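ABC transporter, ATP binding protein (Sulfolobus solfataricus, PDB 1OXX) hydrolyses ATP to power glucose uptake, as the energy-coupling ATPase subunit of the GlcSTUV ABC transporter. Local coordinates at residues 300-305 against 321-326. The protein carries 1 engineered substitution. Residues are numbered along the deposited sequence; the frame is centred on the assembly and turned at random.
Sequences KVKVIG and EEEIFT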
loop_
_atom_site.group_PDB
_atom_site.type_symbol
_atom_site.label_atom_id
_atom_site.label_comp_id
_atom_site.label_asym_id
_atom_site.label_seq_id
_atom_site.Cartn_x
_atom_site.Cartn_y
_atom_site.Cartn_z
ATOM N N LYS A 300 -31.288 8.901 -7.515
ATOM C CA LYS A 300 -32.212 7.835 -7.214
ATOM C C LYS A 300 -31.417 6.635 -6.730
ATOM O O LYS A 300 -30.405 6.250 -7.326
ATOM C CB LYS A 300 -33.023 7.497 -8.463
ATOM C CG LYS A 300 -33.986 6.340 -8.311
ATOM C CD LYS A 300 -34.878 6.206 -9.562
ATOM C CE LYS A 300 -35.591 4.861 -9.618
ATOM N NZ LYS A 300 -36.489 4.749 -10.801
ATOM N N VAL A 301 -31.863 6.021 -5.637
ATOM C CA VAL A 301 -31.180 4.846 -5.130
ATOM C C VAL A 301 -31.306 3.662 -6.092
ATOM O O VAL A 301 -32.415 3.294 -6.520
ATOM C CB VAL A 301 -31.703 4.451 -3.728
ATOM C CG1 VAL A 301 -30.990 3.257 -3.224
ATOM C CG2 VAL A 301 -31.546 5.597 -2.766
ATOM N N LYS A 302 -30.160 3.101 -6.462
ATOM C CA LYS A 302 -30.109 1.947 -7.356
ATOM C C LYS A 302 -30.043 0.629 -6.590
ATOM O O LYS A 302 -30.772 -0.326 -6.906
ATOM C CB LYS A 302 -28.883 2.073 -8.255
ATOM C CG LYS A 302 -28.658 0.885 -9.150
ATOM C CD LYS A 302 -27.418 1.094 -9.992
ATOM C CE LYS A 302 -27.189 -0.055 -10.953
ATOM N NZ LYS A 302 -26.069 0.226 -11.894
ATOM N N VAL A 303 -29.139 0.547 -5.613
ATOM C CA VAL A 303 -28.947 -0.691 -4.871
ATOM C C VAL A 303 -28.270 -0.426 -3.542
ATOM O O VAL A 303 -27.515 0.537 -3.393
ATOM C CB VAL A 303 -28.114 -1.675 -5.709
ATOM C CG1 VAL A 303 -26.724 -1.117 -5.995
ATOM C CG2 VAL A 303 -28.081 -3.070 -5.071
ATOM N N ILE A 304 -28.551 -1.294 -2.578
ATOM C CA ILE A 304 -27.945 -1.230 -1.267
ATOM C C ILE A 304 -27.189 -2.500 -0.968
ATOM O O ILE A 304 -27.652 -3.616 -1.264
ATOM C CB ILE A 304 -29.017 -1.006 -0.181
ATOM C CG1 ILE A 304 -29.793 0.282 -0.449
ATOM C CG2 ILE A 304 -28.364 -0.962 1.226
ATOM C CD1 ILE A 304 -30.904 0.494 0.501
ATOM N N GLY A 305 -26.024 -2.309 -0.378
ATOM C CA GLY A 305 -25.212 -3.369 0.173
ATOM C C GLY A 305 -25.075 -3.174 1.675
ATOM O O GLY A 305 -25.430 -2.113 2.219
ATOM N N GLU A 321 -26.346 6.822 -15.996
ATOM C CA GLU A 321 -26.008 5.526 -15.419
ATOM C C GLU A 321 -24.758 5.608 -14.542
ATOM O O GLU A 321 -24.313 4.585 -14.009
ATOM C CB GLU A 321 -25.824 4.475 -16.516
ATOM C CG GLU A 321 -27.119 4.189 -17.258
ATOM C CD GLU A 321 -26.965 3.153 -18.353
ATOM O OE1 GLU A 321 -26.516 3.518 -19.461
ATOM O OE2 GLU A 321 -27.302 1.974 -18.111
ATOM N N GLU A 322 -24.204 6.805 -14.375
ATOM C CA GLU A 322 -23.031 6.986 -13.511
ATOM C C GLU A 322 -23.444 6.731 -12.080
ATOM O O GLU A 322 -24.548 7.065 -11.683
ATOM C CB GLU A 322 -22.463 8.395 -13.645
ATOM C CG GLU A 322 -21.971 8.746 -15.038
ATOM C CD GLU A 322 -20.746 7.956 -15.449
ATOM O OE1 GLU A 322 -20.849 7.091 -16.343
ATOM O OE2 GLU A 322 -19.675 8.205 -14.878
ATOM N N GLU A 323 -22.549 6.131 -11.311
ATOM C CA GLU A 323 -22.873 5.767 -9.934
ATOM C C GLU A 323 -22.080 6.526 -8.886
ATOM O O GLU A 323 -20.929 6.922 -9.095
ATOM C CB GLU A 323 -22.610 4.284 -9.720
ATOM C CG GLU A 323 -23.491 3.363 -10.545
ATOM C CD GLU A 323 -23.114 1.899 -10.405
ATOM O OE1 GLU A 323 -22.090 1.579 -9.756
ATOM O OE2 GLU A 323 -23.842 1.056 -10.967
ATOM N N ILE A 324 -22.728 6.716 -7.740
ATOM C CA ILE A 324 -22.090 7.241 -6.554
ATOM C C ILE A 324 -22.548 6.364 -5.389
ATOM O O ILE A 324 -23.759 6.137 -5.177
ATOM C CB ILE A 324 -22.487 8.679 -6.270
ATOM C CG1 ILE A 324 -21.895 9.626 -7.306
ATOM C CG2 ILE A 324 -22.035 9.066 -4.890
ATOM C CD1 ILE A 324 -22.329 11.056 -7.066
ATOM N N PHE A 325 -21.580 5.827 -4.658
ATOM C CA PHE A 325 -21.902 5.129 -3.422
ATOM C C PHE A 325 -21.367 5.871 -2.215
ATOM O O PHE A 325 -20.386 6.641 -2.281
ATOM C CB PHE A 325 -21.428 3.667 -3.412
ATOM C CG PHE A 325 -19.939 3.495 -3.402
ATOM C CD1 PHE A 325 -19.243 3.405 -2.215
ATOM C CD2 PHE A 325 -19.238 3.440 -4.589
ATOM C CE1 PHE A 325 -17.858 3.265 -2.223
ATOM C CE2 PHE A 325 -17.865 3.304 -4.597
ATOM C CZ PHE A 325 -17.182 3.208 -3.409
ATOM N N THR A 326 -22.048 5.649 -1.105
ATOM C CA THR A 326 -21.667 6.220 0.164
ATOM C C THR A 326 -22.139 5.265 1.262
ATOM O O THR A 326 -22.895 4.326 0.994
ATOM C CB THR A 326 -22.289 7.613 0.334
ATOM O OG1 THR A 326 -21.730 8.239 1.492
ATOM C CG2 THR A 326 -23.765 7.517 0.637
HETATM O O HOH W 1 -25.583 2.212 -13.367
#
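Lys302 and Glu323 form a salt bridge on the surface of the C-terminal domain, which belongs to the OB-fold clan. The bridge joins strand 294-307, which carries Lys302, to the loop residue just ahead of strand 324-328. Strand 310-317 lies between those two strands in the antiparallel sheet. The CA atoms of Lys302 and Glu323, the nearest pair across the two segments, are 8.6 Å apart, and the side chains span this gap. Lys302 NZ donates to Glu323 OE2 at 2.6 Å and meets the oxygen nearly along its C-O axis. A water ties the ammonium to the chain before Glu323: it accepts from Lys302 NZ at 2.5 Å and donates to Glu321 O at 2.8 Å. The two side chains cross at a slant, and the lysine CE passes 3.5 Å from the same Glu323 OE2. Lys302 has CG anti to its backbone nitrogen (chi1 175°) and stays extended to the end, which carries the ammonium across to the acid. Glu323 is also extended beyond CG. With an alanine at Glu323, the ammonium is likely to lose its carboxylate partner and the lysine chain to swing more freely. Glu321 OE2 is 6.6 Å from Lys302 NZ, so it is likely to add only a diffuse attraction. On the other segment, Glu322 OE2 accepts from Glu248 N, and Phe325 makes a cation-pi contact with Arg312 of strand 310-317. The backbone sets the lysine's starting point: Lys302 and Val303 both face Thr314 in a classic beta bulge, and Lys302 O is hydrogen-bonded to Ser334 OG.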